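Local coordinates for protein oxidoreductase (Ralstonia eutropha, PDB 3HJ9) that binds flavin mononucleotide and is probably an FMN-dependent oxidoreductase of the nitroreductase family, at residues A99-Y105 and K117-R123; T126-V132 and V183-N189; V132-D138 and Q209-R213; L139-H145 and E203-Q209. All blocks are in the same frame, centred on the assembly; numbering follows the deposited sequence.

Contact 1: A99-Y105 and K117-R123; sequences ALPAGLY and KRAADLR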
# COMPACT_ATOMS: atom_id res chain seq x y z
N ALA A 99 -9.93 8.86 -14.34
CA ALA A 99 -9.96 9.88 -15.39
C ALA A 99 -9.74 9.16 -16.71
O ALA A 99 -8.65 8.63 -16.93
CB ALA A 99 -8.90 10.97 -15.18
N LEU A 100 -10.80 9.08 -17.52
CA LEU A 100 -10.72 8.52 -18.87
C LEU A 100 -10.88 9.68 -19.86
O LEU A 100 -11.35 10.77 -19.47
CB LEU A 100 -11.85 7.53 -19.11
CG LEU A 100 -11.76 6.22 -18.31
CD1 LEU A 100 -13.15 5.55 -18.29
CD2 LEU A 100 -10.64 5.29 -18.87
N PRO A 101 -10.51 9.46 -21.13
CA PRO A 101 -10.74 10.54 -22.13
C PRO A 101 -12.23 10.94 -22.26
O PRO A 101 -12.53 12.10 -22.53
CB PRO A 101 -10.22 9.95 -23.44
CG PRO A 101 -9.30 8.84 -23.08
CD PRO A 101 -9.77 8.32 -21.71
N ALA A 102 -13.15 9.99 -22.08
CA ALA A 102 -14.59 10.27 -22.14
C ALA A 102 -15.18 10.87 -20.85
O ALA A 102 -16.32 11.26 -20.86
CB ALA A 102 -15.36 9.01 -22.54
N GLY A 103 -14.42 10.94 -19.76
CA GLY A 103 -14.96 11.47 -18.51
C GLY A 103 -14.26 11.01 -17.25
O GLY A 103 -13.48 10.05 -17.29
N LEU A 104 -14.52 11.74 -16.16
CA LEU A 104 -14.05 11.39 -14.82
C LEU A 104 -15.18 10.56 -14.20
O LEU A 104 -16.32 11.05 -14.10
CB LEU A 104 -13.77 12.62 -13.93
CG LEU A 104 -13.38 12.30 -12.45
CD1 LEU A 104 -11.99 11.65 -12.34
CD2 LEU A 104 -13.49 13.55 -11.59
N TYR A 105 -14.85 9.36 -13.73
CA TYR A 105 -15.80 8.45 -13.11
C TYR A 105 -15.41 8.06 -11.71
O TYR A 105 -14.24 8.07 -11.39
CB TYR A 105 -15.91 7.15 -13.94
CG TYR A 105 -16.59 7.36 -15.26
CD1 TYR A 105 -15.90 7.88 -16.35
CD2 TYR A 105 -17.95 7.07 -15.42
CE1 TYR A 105 -16.55 8.11 -17.60
CE2 TYR A 105 -18.60 7.28 -16.65
CZ TYR A 105 -17.91 7.79 -17.72
OH TYR A 105 -18.58 7.99 -18.90
N LYS A 117 -18.77 11.47 -12.81
CA LYS A 117 -18.54 12.57 -11.85
C LYS A 117 -18.38 13.87 -12.65
O LYS A 117 -18.90 14.90 -12.23
CB LYS A 117 -17.27 12.30 -11.03
CG LYS A 117 -16.91 13.36 -9.97
CD LYS A 117 -17.97 13.44 -8.83
CE LYS A 117 -17.76 14.70 -8.03
NZ LYS A 117 -18.81 15.01 -7.03
N ARG A 118 -17.61 13.84 -13.75
CA ARG A 118 -17.49 15.00 -14.66
C ARG A 118 -17.23 14.65 -16.14
O ARG A 118 -16.29 13.92 -16.46
CB ARG A 118 -16.42 15.95 -14.11
CG ARG A 118 -16.57 17.32 -14.69
CD ARG A 118 -15.58 18.30 -14.15
NE ARG A 118 -15.81 19.55 -14.85
CZ ARG A 118 -15.11 20.67 -14.70
NH1 ARG A 118 -14.08 20.75 -13.86
NH2 ARG A 118 -15.46 21.73 -15.40
N ALA A 119 -18.03 15.22 -17.03
CA ALA A 119 -17.91 15.00 -18.48
C ALA A 119 -16.78 15.88 -19.02
O ALA A 119 -17.00 16.86 -19.68
CB ALA A 119 -19.26 15.28 -19.21
N ALA A 120 -15.56 15.52 -18.66
CA ALA A 120 -14.33 16.21 -19.05
C ALA A 120 -13.15 15.25 -18.89
O ALA A 120 -13.21 14.29 -18.07
CB ALA A 120 -14.12 17.45 -18.20
N ASP A 121 -12.08 15.52 -19.64
CA ASP A 121 -10.82 14.73 -19.60
C ASP A 121 -9.88 15.37 -18.58
O ASP A 121 -9.26 16.40 -18.87
CB ASP A 121 -10.21 14.64 -21.02
CG ASP A 121 -8.85 13.94 -21.05
OD1 ASP A 121 -8.37 13.34 -20.05
OD2 ASP A 121 -8.24 14.01 -22.12
N LEU A 122 -9.80 14.74 -17.38
CA LEU A 122 -8.96 15.24 -16.27
C LEU A 122 -7.66 14.44 -16.12
O LEU A 122 -7.06 14.40 -15.04
CB LEU A 122 -9.75 15.26 -14.95
CG LEU A 122 -10.81 16.34 -14.83
CD1 LEU A 122 -12.02 16.04 -15.67
CD2 LEU A 122 -11.21 16.49 -13.38
N ARG A 123 -7.20 13.80 -17.19
CA ARG A 123 -5.95 13.07 -17.10
C ARG A 123 -4.79 14.07 -16.97
O ARG A 123 -4.80 15.13 -17.59
CB ARG A 123 -5.74 12.18 -18.30
CG ARG A 123 -6.73 11.03 -18.34
CD ARG A 123 -6.52 10.24 -19.61
NE ARG A 123 -6.84 11.06 -20.78
CZ ARG A 123 -6.42 10.85 -22.02
NH1 ARG A 123 -5.66 9.80 -22.34
NH2 ARG A 123 -6.80 11.69 -22.98
O HOH W 1 -11.44 12.37 -17.01

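Contact 2: T126-V132 and V183-N189; sequences TGYQDFV and VVRGWLN. With FMN (flavin mononucleotide), chain C.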
# COMPACT_ATOMS: atom_id res chain seq x y z
N THR A 126 -2.43 16.62 -12.07
CA THR A 126 -1.83 16.61 -10.71
C THR A 126 -1.33 17.99 -10.29
O THR A 126 -1.13 18.20 -9.13
CB THR A 126 -0.64 15.64 -10.55
OG1 THR A 126 0.45 16.12 -11.33
CG2 THR A 126 -1.01 14.20 -10.93
N GLY A 127 -1.13 18.91 -11.22
CA GLY A 127 -0.64 20.23 -10.92
C GLY A 127 0.87 20.35 -10.77
O GLY A 127 1.35 21.42 -10.41
N TYR A 128 1.63 19.27 -11.00
CA TYR A 128 3.09 19.32 -10.94
C TYR A 128 3.75 18.58 -12.10
O TYR A 128 3.21 17.57 -12.58
CB TYR A 128 3.59 18.73 -9.63
CG TYR A 128 3.27 19.60 -8.45
CD1 TYR A 128 2.13 19.35 -7.66
CD2 TYR A 128 4.07 20.71 -8.14
CE1 TYR A 128 1.83 20.16 -6.56
CE2 TYR A 128 3.75 21.55 -7.07
CZ TYR A 128 2.65 21.25 -6.28
OH TYR A 128 2.36 22.03 -5.22
N GLN A 129 4.91 19.09 -12.51
CA GLN A 129 5.69 18.49 -13.57
C GLN A 129 6.68 17.45 -13.00
O GLN A 129 7.82 17.79 -12.64
CB GLN A 129 6.40 19.56 -14.40
CG GLN A 129 7.23 19.06 -15.58
CD GLN A 129 6.44 18.16 -16.52
OE1 GLN A 129 6.23 16.96 -16.27
NE2 GLN A 129 6.03 18.73 -17.64
N ASP A 130 6.22 16.21 -12.93
CA ASP A 130 7.02 15.06 -12.48
C ASP A 130 7.47 14.14 -13.63
O ASP A 130 7.85 13.00 -13.41
CB ASP A 130 6.28 14.28 -11.37
CG ASP A 130 4.96 13.67 -11.84
OD1 ASP A 130 4.62 13.84 -13.02
OD2 ASP A 130 4.26 13.03 -11.02
N PHE A 131 7.45 14.67 -14.86
CA PHE A 131 7.90 13.98 -16.05
C PHE A 131 7.22 12.62 -16.32
O PHE A 131 7.84 11.69 -16.84
CB PHE A 131 9.43 13.87 -16.00
CG PHE A 131 10.11 15.17 -15.62
CD1 PHE A 131 10.26 16.20 -16.55
CD2 PHE A 131 10.55 15.39 -14.30
CE1 PHE A 131 10.86 17.42 -16.18
CE2 PHE A 131 11.16 16.58 -13.93
CZ PHE A 131 11.34 17.61 -14.88
N VAL A 132 5.95 12.51 -15.93
CA VAL A 132 5.13 11.33 -16.22
C VAL A 132 4.35 11.70 -17.48
O VAL A 132 3.68 12.71 -17.49
CB VAL A 132 4.17 11.02 -15.09
CG1 VAL A 132 3.18 9.89 -15.51
CG2 VAL A 132 4.95 10.64 -13.84
N VAL A 183 2.41 4.08 -12.42
CA VAL A 183 3.26 4.93 -11.54
C VAL A 183 2.34 5.67 -10.59
O VAL A 183 1.39 6.33 -11.05
CB VAL A 183 4.22 5.85 -12.30
CG1 VAL A 183 3.46 6.84 -13.18
CG2 VAL A 183 5.19 6.62 -11.32
N VAL A 184 2.50 5.43 -9.28
CA VAL A 184 1.76 6.13 -8.25
C VAL A 184 2.41 7.54 -8.14
O VAL A 184 3.64 7.70 -8.32
CB VAL A 184 1.74 5.36 -6.88
CG1 VAL A 184 3.14 5.29 -6.22
CG2 VAL A 184 0.72 6.02 -5.95
N ARG A 185 1.57 8.56 -7.95
CA ARG A 185 2.02 9.96 -7.88
C ARG A 185 1.36 10.63 -6.69
O ARG A 185 0.12 10.61 -6.57
CB ARG A 185 1.72 10.71 -9.17
CG ARG A 185 2.08 9.91 -10.42
CD ARG A 185 1.39 10.44 -11.64
NE ARG A 185 1.90 11.71 -12.09
CZ ARG A 185 1.39 12.38 -13.13
NH1 ARG A 185 0.36 11.91 -13.82
NH2 ARG A 185 1.92 13.54 -13.49
N GLY A 186 2.19 11.18 -5.83
CA GLY A 186 1.79 11.85 -4.60
C GLY A 186 1.98 13.33 -4.65
O GLY A 186 1.52 14.02 -3.76
N TRP A 187 2.72 13.82 -5.64
CA TRP A 187 2.86 15.25 -5.87
C TRP A 187 1.58 15.73 -6.53
O TRP A 187 1.49 15.82 -7.77
CB TRP A 187 4.07 15.56 -6.74
CG TRP A 187 5.30 15.67 -5.94
CD1 TRP A 187 6.15 14.68 -5.59
CD2 TRP A 187 5.82 16.88 -5.38
NE1 TRP A 187 7.21 15.20 -4.87
CE2 TRP A 187 7.03 16.55 -4.73
CE3 TRP A 187 5.39 18.21 -5.40
CZ2 TRP A 187 7.79 17.50 -4.07
CZ3 TRP A 187 6.17 19.18 -4.74
CH2 TRP A 187 7.36 18.82 -4.10
N LEU A 188 0.60 16.06 -5.67
CA LEU A 188 -0.72 16.55 -6.08
C LEU A 188 -0.98 17.92 -5.51
O LEU A 188 -0.72 18.14 -4.34
CB LEU A 188 -1.84 15.61 -5.57
CG LEU A 188 -1.83 14.12 -5.96
CD1 LEU A 188 -3.18 13.48 -5.47
CD2 LEU A 188 -1.64 13.92 -7.46
N ASN A 189 -1.43 18.86 -6.36
CA ASN A 189 -1.99 20.12 -5.90
C ASN A 189 -3.42 19.69 -5.54
O ASN A 189 -4.34 19.68 -6.38
CB ASN A 189 -1.93 21.21 -6.99
CG ASN A 189 -2.42 22.56 -6.49
OD1 ASN A 189 -3.28 22.62 -5.58
ND2 ASN A 189 -1.86 23.64 -7.03
N1 FMN C . 6.71 9.14 -9.05
C2 FMN C . 6.50 10.27 -9.83
O2 FMN C . 6.95 10.33 -10.98
N3 FMN C . 5.77 11.33 -9.30
C4 FMN C . 5.28 11.29 -8.00
O4 FMN C . 4.64 12.26 -7.58
C4A FMN C . 5.50 10.14 -7.21
N5 FMN C . 5.01 10.06 -5.92
C5A FMN C . 5.16 8.90 -5.18
C6 FMN C . 4.62 8.88 -3.90
C7 FMN C . 4.77 7.73 -3.10
C7M FMN C . 4.18 7.72 -1.72
C8 FMN C . 5.47 6.62 -3.58
C8M FMN C . 5.65 5.41 -2.71
C9 FMN C . 6.04 6.65 -4.86
C9A FMN C . 5.89 7.80 -5.68
N10 FMN C . 6.40 7.89 -6.98
C10 FMN C . 6.22 9.06 -7.74
C1' FMN C . 7.11 6.74 -7.64
C2' FMN C . 8.57 6.62 -7.27
O2' FMN C . 9.33 7.65 -7.87
C3' FMN C . 9.04 5.25 -7.71
O3' FMN C . 8.41 4.29 -6.89
C4' FMN C . 10.57 5.17 -7.59
O4' FMN C . 11.10 5.85 -8.73
C5' FMN C . 11.12 3.76 -7.50
O5' FMN C . 10.79 3.12 -8.74
P FMN C . 9.98 1.75 -8.74
O1P FMN C . 10.48 0.76 -7.71
O2P FMN C . 8.53 2.07 -8.43
O3P FMN C . 10.12 1.14 -10.14
O HOH W 2 -0.21 15.50 -14.10
O HOH W 3 2.48 14.85 -10.12
O HOH W 4 0.37 23.18 -8.61

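Contact 3: V132-D138 and Q209-R213; sequences VGMAPLD and QTIGR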
# COMPACT_ATOMS: atom_id res chain seq x y z
N VAL A 132 5.95 12.51 -15.93
CA VAL A 132 5.13 11.33 -16.22
C VAL A 132 4.35 11.70 -17.48
O VAL A 132 3.68 12.71 -17.49
CB VAL A 132 4.17 11.02 -15.09
CG1 VAL A 132 3.18 9.89 -15.51
CG2 VAL A 132 4.95 10.64 -13.84
N GLY A 133 4.45 10.91 -18.54
CA GLY A 133 3.78 11.22 -19.80
C GLY A 133 2.28 10.97 -19.78
O GLY A 133 1.72 10.44 -18.81
N MSE A 134 1.62 11.36 -20.87
CA MSE A 134 0.16 11.10 -21.04
C MSE A 134 -0.06 9.58 -21.13
O MSE A 134 0.75 8.86 -21.73
CB MSE A 134 -0.36 11.81 -22.30
CG MSE A 134 -1.87 11.65 -22.60
SE MSE A 134 -3.14 12.18 -21.19
CE MSE A 134 -2.83 14.13 -21.15
N ALA A 135 -1.13 9.11 -20.53
CA ALA A 135 -1.50 7.70 -20.51
C ALA A 135 -3.02 7.53 -20.73
O ALA A 135 -3.77 8.49 -20.57
CB ALA A 135 -1.08 7.06 -19.19
N PRO A 136 -3.48 6.31 -21.08
CA PRO A 136 -4.90 6.06 -21.31
C PRO A 136 -5.83 6.37 -20.15
O PRO A 136 -6.98 6.72 -20.38
CB PRO A 136 -4.95 4.57 -21.64
CG PRO A 136 -3.61 4.20 -22.03
CD PRO A 136 -2.66 5.14 -21.43
N LEU A 137 -5.34 6.23 -18.92
CA LEU A 137 -6.14 6.55 -17.74
C LEU A 137 -5.30 6.93 -16.51
O LEU A 137 -4.11 6.64 -16.47
CB LEU A 137 -7.08 5.39 -17.41
CG LEU A 137 -6.58 4.11 -16.75
CD1 LEU A 137 -6.43 4.24 -15.24
CD2 LEU A 137 -7.55 2.96 -17.05
N ASP A 138 -5.94 7.64 -15.57
CA ASP A 138 -5.36 7.92 -14.26
C ASP A 138 -6.36 7.42 -13.21
O ASP A 138 -7.55 7.67 -13.35
CB ASP A 138 -5.22 9.43 -13.96
CG ASP A 138 -4.08 10.10 -14.66
OD1 ASP A 138 -3.13 9.45 -15.15
OD2 ASP A 138 -4.12 11.37 -14.68
N GLN A 209 -2.59 7.60 -9.86
CA GLN A 209 -1.78 6.54 -10.48
C GLN A 209 -2.06 6.47 -11.96
O GLN A 209 -3.22 6.25 -12.37
CB GLN A 209 -2.06 5.22 -9.81
CG GLN A 209 -1.08 4.06 -10.10
CD GLN A 209 -1.45 2.82 -9.26
OE1 GLN A 209 -2.62 2.68 -8.86
NE2 GLN A 209 -0.48 1.94 -8.98
N THR A 210 -1.01 6.68 -12.74
CA THR A 210 -1.11 6.76 -14.20
C THR A 210 -0.85 5.37 -14.75
O THR A 210 0.17 4.79 -14.42
CB THR A 210 -0.15 7.79 -14.70
OG1 THR A 210 -0.54 9.02 -14.10
CG2 THR A 210 -0.18 7.93 -16.20
N ILE A 211 -1.78 4.86 -15.56
CA ILE A 211 -1.74 3.48 -16.05
C ILE A 211 -1.95 3.37 -17.55
O ILE A 211 -2.75 4.10 -18.14
CB ILE A 211 -2.81 2.63 -15.27
CG1 ILE A 211 -2.40 2.52 -13.80
CG2 ILE A 211 -3.01 1.22 -15.90
CD1 ILE A 211 -3.39 1.83 -12.89
N GLY A 212 -1.18 2.48 -18.17
CA GLY A 212 -1.31 2.12 -19.57
C GLY A 212 -0.26 1.12 -20.01
O GLY A 212 0.56 0.67 -19.18
N ARG A 213 -0.29 0.73 -21.29
CA ARG A 213 0.77 -0.09 -21.84
C ARG A 213 2.02 0.78 -21.88
O ARG A 213 1.94 1.96 -22.21
CB ARG A 213 0.47 -0.65 -23.25
CG ARG A 213 -0.15 -2.03 -23.21
CD ARG A 213 -0.67 -2.59 -24.54
NE ARG A 213 -2.01 -2.08 -24.90
CZ ARG A 213 -3.19 -2.39 -24.30
NH1 ARG A 213 -3.27 -3.22 -23.22
NH2 ARG A 213 -4.32 -1.84 -24.78

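Contact 4: L139-H145 and E203-Q209; sequences LVFVANH and EEPILSQ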
# COMPACT_ATOMS: atom_id res chain seq x y z
N LEU A 139 -5.89 6.75 -12.18
CA LEU A 139 -6.72 6.52 -10.99
C LEU A 139 -6.44 7.65 -9.98
O LEU A 139 -5.30 8.04 -9.83
CB LEU A 139 -6.39 5.20 -10.33
CG LEU A 139 -6.59 3.96 -11.17
CD1 LEU A 139 -6.18 2.74 -10.29
CD2 LEU A 139 -8.02 3.88 -11.72
N VAL A 140 -7.48 8.21 -9.34
CA VAL A 140 -7.29 9.13 -8.18
C VAL A 140 -7.91 8.51 -6.92
O VAL A 140 -9.12 8.13 -6.91
CB VAL A 140 -7.90 10.51 -8.39
CG1 VAL A 140 -7.43 11.45 -7.28
CG2 VAL A 140 -7.52 11.04 -9.76
N PHE A 141 -7.11 8.42 -5.86
CA PHE A 141 -7.53 7.82 -4.58
C PHE A 141 -7.92 9.01 -3.71
O PHE A 141 -7.05 9.81 -3.30
CB PHE A 141 -6.40 6.98 -3.98
CG PHE A 141 -5.98 5.82 -4.86
CD1 PHE A 141 -5.02 5.99 -5.84
CD2 PHE A 141 -6.56 4.55 -4.71
CE1 PHE A 141 -4.63 4.93 -6.67
CE2 PHE A 141 -6.17 3.47 -5.51
CZ PHE A 141 -5.20 3.65 -6.48
N VAL A 142 -9.21 9.16 -3.48
CA VAL A 142 -9.76 10.30 -2.76
C VAL A 142 -10.15 9.89 -1.35
O VAL A 142 -10.91 8.95 -1.20
CB VAL A 142 -10.97 10.85 -3.47
CG1 VAL A 142 -11.64 12.00 -2.65
CG2 VAL A 142 -10.57 11.33 -4.90
N ALA A 143 -9.67 10.62 -0.34
CA ALA A 143 -10.01 10.36 1.09
C ALA A 143 -11.30 11.07 1.41
O ALA A 143 -11.45 12.25 1.08
CB ALA A 143 -8.92 10.82 2.07
N ASN A 144 -12.20 10.35 2.07
CA ASN A 144 -13.46 10.89 2.50
C ASN A 144 -13.39 11.19 3.99
O ASN A 144 -13.62 10.30 4.82
CB ASN A 144 -14.60 9.95 2.14
CG ASN A 144 -15.93 10.67 2.17
OD1 ASN A 144 -16.26 11.39 3.13
ND2 ASN A 144 -16.67 10.56 1.06
N HIS A 145 -13.12 12.45 4.31
CA HIS A 145 -13.01 12.90 5.70
C HIS A 145 -14.30 12.75 6.53
O HIS A 145 -14.23 12.63 7.76
CB HIS A 145 -12.41 14.32 5.79
CG HIS A 145 -10.95 14.38 5.43
ND1 HIS A 145 -9.94 14.28 6.37
CD2 HIS A 145 -10.32 14.49 4.23
CE1 HIS A 145 -8.76 14.33 5.77
NE2 HIS A 145 -8.96 14.45 4.47
N GLU A 203 -13.89 15.77 0.74
CA GLU A 203 -13.18 14.81 -0.12
C GLU A 203 -11.83 15.36 -0.54
O GLU A 203 -11.77 16.42 -1.13
CB GLU A 203 -14.02 14.49 -1.35
CG GLU A 203 -15.21 13.63 -1.01
CD GLU A 203 -16.27 13.50 -2.11
OE1 GLU A 203 -16.32 14.33 -3.06
OE2 GLU A 203 -17.09 12.55 -1.98
N GLU A 204 -10.76 14.62 -0.28
CA GLU A 204 -9.39 15.08 -0.54
C GLU A 204 -8.61 14.07 -1.39
O GLU A 204 -8.46 12.93 -0.96
CB GLU A 204 -8.66 15.25 0.80
CG GLU A 204 -7.19 15.67 0.66
CD GLU A 204 -6.50 15.92 1.98
OE1 GLU A 204 -6.70 15.08 2.89
OE2 GLU A 204 -5.72 16.92 2.07
N PRO A 205 -8.13 14.48 -2.59
CA PRO A 205 -7.25 13.59 -3.36
C PRO A 205 -5.95 13.34 -2.58
O PRO A 205 -5.38 14.31 -2.08
CB PRO A 205 -6.93 14.39 -4.64
CG PRO A 205 -7.82 15.57 -4.65
CD PRO A 205 -8.40 15.76 -3.28
N ILE A 206 -5.54 12.08 -2.45
CA ILE A 206 -4.34 11.68 -1.69
C ILE A 206 -3.20 11.24 -2.61
O ILE A 206 -2.07 11.58 -2.39
CB ILE A 206 -4.66 10.49 -0.68
CG1 ILE A 206 -5.74 10.88 0.32
CG2 ILE A 206 -3.44 10.17 0.19
CD1 ILE A 206 -5.42 12.23 1.11
N LEU A 207 -3.51 10.37 -3.56
CA LEU A 207 -2.58 9.86 -4.55
C LEU A 207 -3.29 9.69 -5.87
O LEU A 207 -4.51 9.50 -5.90
CB LEU A 207 -2.07 8.46 -4.16
CG LEU A 207 -1.28 8.22 -2.89
CD1 LEU A 207 -1.16 6.69 -2.65
CD2 LEU A 207 0.10 8.92 -2.95
N SER A 208 -2.54 9.79 -6.96
CA SER A 208 -3.06 9.40 -8.27
C SER A 208 -2.15 8.27 -8.80
O SER A 208 -1.08 7.97 -8.22
CB SER A 208 -3.14 10.57 -9.24
OG SER A 208 -1.85 11.07 -9.46
N GLN A 209 -2.59 7.60 -9.86
CA GLN A 209 -1.78 6.54 -10.48
C GLN A 209 -2.06 6.47 -11.96
O GLN A 209 -3.22 6.25 -12.37
CB GLN A 209 -2.06 5.22 -9.81
CG GLN A 209 -1.08 4.06 -10.10
CD GLN A 209 -1.45 2.82 -9.26
OE1 GLN A 209 -2.62 2.68 -8.86
NE2 GLN A 209 -0.48 1.94 -8.98

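Contact 1: A99-Y105 and K117-R123
A classic beta bulge joins strand 103-108 to the chain leaving its antiparallel neighbour, with K117 and R118 both set against L104. L104 O accepts two backbone N-H groups, from K117 N at 2.8 Å and from R118 N at 3.1 Å, while L104 N donates to R118 O. L104 and K117 point the same way, and with CG anti to the backbone N (chi1 175°) L104 places its methyl CD2 3.8 Å from K117 CG. Beyond the bulge, 117-123 runs past the type I turn that joins strands 94-100 and 103-108, and one water bridges the two segments, donating to L100 O and A120 O and accepting from L122 N. At the far end P101 CG sits 3.7 Å from R123 CZ, over the centre of one guanidinium face. The same guanidinium grips D121 side-on, NE to OD1 at 2.8 Å and NH2 to OD2 at 2.9 Å, and R123 N reaches OD1 from the opposite face of the carboxylate, closing an Asx turn. D121 OD2 is shared with R19 and R123 NH1 bonds A135 O, so these paired bonds and the proline over one face would restrict rotation of the guanidinium.

Contact 2: T126-V132 and V183-N189
N189 N donates a nearly straight bond to T126 O at 2.9 Å, the one direct backbone hydrogen bond between 126-132 and 183-189. From there the backbones diverge, and CA atoms that lie 4.8 Å apart at T126 and L188 are 8.1 Å apart at V132 and V183. Side chains and the flavin fill the widening gap. R185, its chain bent at chi3 (72°), meets D130 side-on: NE donates to OD2 on its syn side at 2.9 Å, and NH2 to OD1 at 2.8 Å with a more bent geometry. V132 CB lies over one face of the guanidinium and T126 CG2 over the opposite one, so the group is sandwiched between aliphatic carbons while NH1 bonds T210. D130 OD2 also accepts from flavin N3 at 2.9 Å, so R185, which also lines the flavin pocket, positions this carboxylate. At the neighbouring carbonyl, W187 N donates to flavin O4 at 3.1 Å, with a weak bond from G186 N. The W187 indole turns its edge, CE3 foremost, onto the face of Y128 in a T-shaped pair with planes at 72°, and its NE1 bonds Y89 of the second subunit. A water donates to W187 O and, weakly, to D130 OD2, and also bonds T126 OG1. Together these groups hold the pyrimidine end of the isoalloxazine, in the dimer-interface FMN site characteristic of the nitroreductase fold.

Contact 3: V132-D138 and Q209-R213
T210 OG1 donates to D138 OD1 at 2.8 Å, meeting the carboxylate from above its plane. The two side chains lie alongside each other and point the same way from a non-hydrogen-bonded antiparallel pair. Both polar ends have further partners: T210 OG1 accepts from R185 NH1, and D138 OD2 accepts from S124 N, so the hydroxyl passes a chain of bonds from the arginine to the aspartate. With OG1 anti to the carbonyl carbon (chi1 -60°), the T210 methyl CG2 is left to face A135 CB at 3.2 Å, tighter than usual van der Waals contact, and V132 CG1 at 4.0 Å. The next pair along, L137 with I211, is hydrogen-bonded, but unequally. I211 N gives L137 O an almost straight bond of 3.1 Å, whereas L137 N reaches I211 O only weakly, at 3.4 Å. A135 O accepts from R123 NH1, and M134 O from Q57 NE2. P136 CD comes within 3.5 Å of that same I211 O and packs on G212 CA, where no side chain stands in its way. On the face opposite D138 and T210, L137 CD1 lies 4.0 Å from I211 CB. Strand 94-100 bonds D138 on the far edge of strand 137-144, and strand 181-185 pairs with T210 beyond strand 203-212. Helix 62-73 covers L137 and I211 through L65 and L68, and C175 of helix 156-177 adds to the cover over I211.

Contact 4: L139-H145 and E203-Q209
F141, bonded to L207 and I206, and A143 against I206 form the tight part of this antiparallel strand pair. F141 N donates to L207 O at 2.8 Å, and the bond on the other side of F141 comes from I206 N to F141 O at 2.9 Å. Because I206 and L207 both face F141, the register slips by one residue in a classic beta bulge. The F141 ring, with CG anti to the carbonyl carbon (chi1 -61°), turns its edge to L207 O and to Q209 OE1, which lies 3.6 Å from CZ. This amide oxygen is buried without a hydrogen-bond partner, whereas Q209 NE2 donates to A168 O. A143 CB meets I206 CG1 at 3.6 Å past the bulge, and on the other face of the sheet V140 CG1 rests on P205 CB at 4.0 Å while V142 CG1 packs against E203 CB.

The contact is looser at its partly exposed end, where polar groups replace the apolar fit. H145 NE2 donates to E204 OE1 at 2.8 Å; the oxygen lies near the ring plane, but the nitrogen stands above the carboxylate plane, 42° out of it. E204 is extended, with CG anti to the backbone N (chi1 177°), and its OE2 forms a salt bridge with R190, which would probably favour the charged carboxylate. The two strands lie in the central sheet between strands 94-100 and 181-185. Helix 156-177 covers the face bearing F141, A143 and Q209 through M167, S160 and A171, while T158 and A162 of the second subunit pack on I206 and L207.

From the N terminus, contact 1 closes first, a short loop through strand 113-116 on one flank of the sheet, before any other contact opens. The chain runs straight on into 126-132, which opens contact 2, and then through the shared V132 into contact 3 and on into contact 4. Contact 2 is completed by 183-189 before strand 203-212 arrives, so it crosses contacts 3 and 4. That last strand completes contact 4 first and contact 3 after it, with Q209 common to both, so contact 4 nests within contact 3. A99 N to D138 O and R185 N to S208 O carry the sheet from contact 1's flank to the flavin site.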